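PpBBE-like 1 D396N (Physcomitrella patens subsp. patens, PDB 6EO5) is a variant of a moss cellobiose oxidase, a berberine bridge enzyme-like flavoprotein that carries FAD. Local coordinates at residues Lys134-Ala139 against His216-Pro221. Numbering follows the deposited sequence.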
loop_
_atom_site.group_PDB
_atom_site.type_symbol
_atom_site.label_atom_id
_atom_site.label_comp_id
_atom_site.label_asym_id
_atom_site.label_seq_id
_atom_site.Cartn_x
_atom_site.Cartn_y
_atom_site.Cartn_z
ATOM N N LYS A 134 -13.207 -10.755 16.415
ATOM C CA LYS A 134 -13.210 -11.486 15.143
ATOM C C LYS A 134 -13.629 -10.589 13.968
ATOM O O LYS A 134 -14.443 -10.958 13.115
ATOM C CB LYS A 134 -14.092 -12.727 15.238
ATOM C CG LYS A 134 -13.420 -13.848 15.981
ATOM C CD LYS A 134 -14.344 -15.025 16.150
ATOM C CE LYS A 134 -13.748 -16.046 17.103
ATOM N NZ LYS A 134 -14.645 -17.226 17.223
ATOM N N VAL A 135 -13.046 -9.392 13.929
ATOM C CA VAL A 135 -13.272 -8.433 12.859
ATOM C C VAL A 135 -11.942 -8.143 12.158
ATOM O O VAL A 135 -10.876 -8.626 12.551
ATOM C CB VAL A 135 -13.920 -7.129 13.370
ATOM C CG1 VAL A 135 -15.275 -7.429 13.962
ATOM C CG2 VAL A 135 -13.029 -6.464 14.403
ATOM N N THR A 136 -12.017 -7.333 11.109
ATOM C CA THR A 136 -10.823 -6.984 10.349
ATOM C C THR A 136 -11.105 -5.720 9.556
ATOM O O THR A 136 -12.252 -5.290 9.415
ATOM C CB THR A 136 -10.400 -8.128 9.413
ATOM O OG1 THR A 136 -9.017 -7.995 9.074
ATOM C CG2 THR A 136 -11.241 -8.141 8.143
ATOM N N ILE A 137 -10.033 -5.112 9.066
ATOM C CA ILE A 137 -10.142 -4.176 7.954
ATOM C C ILE A 137 -9.568 -4.887 6.733
ATOM O O ILE A 137 -8.737 -5.798 6.882
ATOM C CB ILE A 137 -9.413 -2.856 8.242
ATOM C CG1 ILE A 137 -7.923 -3.099 8.446
ATOM C CG2 ILE A 137 -10.025 -2.172 9.432
ATOM C CD1 ILE A 137 -7.150 -1.828 8.632
ATOM N N PRO A 138 -9.978 -4.514 5.492
ATOM C CA PRO A 138 -9.471 -5.203 4.293
ATOM C C PRO A 138 -8.091 -4.703 3.857
ATOM O O PRO A 138 -7.901 -4.189 2.748
ATOM C CB PRO A 138 -10.572 -4.906 3.264
ATOM C CG PRO A 138 -11.097 -3.570 3.662
ATOM C CD PRO A 138 -10.992 -3.492 5.167
ATOM N N ALA A 139 -7.091 -4.886 4.724
ATOM C CA ALA A 139 -5.740 -4.419 4.436
ATOM C C ALA A 139 -4.978 -5.424 3.573
ATOM O O ALA A 139 -5.478 -6.501 3.237
ATOM C CB ALA A 139 -4.976 -4.132 5.727
ATOM N N HIS A 216 -15.093 -5.052 9.854
ATOM C CA HIS A 216 -15.968 -6.036 9.220
ATOM C C HIS A 216 -15.846 -7.406 9.878
ATOM O O HIS A 216 -14.739 -7.861 10.189
ATOM C CB HIS A 216 -15.667 -6.161 7.724
ATOM C CG HIS A 216 -15.694 -4.850 7.006
ATOM N ND1 HIS A 216 -16.802 -4.394 6.327
ATOM C CD2 HIS A 216 -14.754 -3.879 6.887
ATOM C CE1 HIS A 216 -16.540 -3.208 5.808
ATOM N NE2 HIS A 216 -15.306 -2.872 6.135
ATOM N N ASP A 217 -17.000 -8.063 10.063
ATOM C CA ASP A 217 -17.048 -9.373 10.694
ATOM C C ASP A 217 -16.442 -10.440 9.789
ATOM O O ASP A 217 -16.871 -10.616 8.643
ATOM C CB ASP A 217 -18.493 -9.741 11.034
ATOM C CG ASP A 217 -18.621 -11.159 11.584
ATOM O OD1 ASP A 217 -17.937 -11.503 12.588
ATOM O OD2 ASP A 217 -19.393 -11.939 10.995
ATOM N N VAL A 218 -15.464 -11.174 10.322
ATOM C CA VAL A 218 -14.828 -12.272 9.600
ATOM C C VAL A 218 -14.791 -13.519 10.481
ATOM O O VAL A 218 -13.797 -14.253 10.504
ATOM C CB VAL A 218 -13.410 -11.885 9.129
ATOM C CG1 VAL A 218 -13.488 -11.059 7.855
ATOM C CG2 VAL A 218 -12.639 -11.123 10.222
ATOM N N SER A 219 -15.879 -13.778 11.211
ATOM C CA SER A 219 -15.873 -14.908 12.138
ATOM C C SER A 219 -16.227 -16.221 11.450
ATOM O O SER A 219 -15.806 -17.285 11.915
ATOM C CB SER A 219 -16.830 -14.648 13.295
ATOM O OG SER A 219 -18.164 -14.559 12.823
ATOM N N ALA A 220 -16.969 -16.173 10.343
ATOM C CA ALA A 220 -17.244 -17.374 9.573
ATOM C C ALA A 220 -15.968 -17.910 8.917
ATOM O O ALA A 220 -14.971 -17.194 8.777
ATOM C CB ALA A 220 -18.308 -17.091 8.514
ATOM N N PRO A 221 -15.963 -19.182 8.529
ATOM C CA PRO A 221 -14.789 -19.730 7.846
ATOM C C PRO A 221 -14.591 -19.079 6.492
ATOM O O PRO A 221 -15.541 -18.635 5.847
ATOM C CB PRO A 221 -15.127 -21.218 7.684
ATOM C CG PRO A 221 -16.224 -21.482 8.686
ATOM C CD PRO A 221 -16.988 -20.212 8.797
#
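Thr136 and His216 form an antiparallel hydrogen-bonded pair. Thr136 N donates to His216 O over 2.9 Å, and His216 N returns a bond of the same length to Thr136 O. Val135 and Asp217 make the next pair, a non-hydrogen-bonded one. Here the CA of Val135 lies 3.1 Å from His216 O, a CA-H...O contact, so this carbonyl meets both an N-H and a C-H. Beyond the strands, Val218 N reaches Lys134 O in a nearly straight bond (N-H...O angle 168°).

The side chains of Thr136 and Val218 cross at about a right angle. Thr136 CG2 lies 3.7 Å from Val218 CG1, and Val218 CG2 tucks against the carbonyl carbon of Val135. Thr136 OG1 is anti to its own backbone N (chi1 -158°) and accepts a weak hydrogen bond from Trp302 NE1. The His216 ring has Thr136 O at its edge, in plane, while its CD2 stands 4.2 Å from Pro138 CD. Asn169 OD1 takes the hydrogen bond of the ring's NE2, and the ring of Phe163 stacks with it.

At the exposed end, the extended chain of Lys134 passes Ser219, with CD 3.8 Å from Ser219 CB. Ser219 OG in turn binds the syn lone pair of Asp217 OD1, which ties the turn after the strand together.

Lys134, with positive phi, is the first residue beyond helix 122-133, whose Tyr126 touches Thr136. Pro138 then centres an inverse gamma turn, its side chain about 10 Å from the FAD. The arrangement is a short antiparallel pairing in which the two-residue strand 135-136 adds to the end of strand 207-217, which also pairs with 113-117 and 170-176, within the antiparallel sheet of the FAD-binding part of this VAO-type flavoprotein.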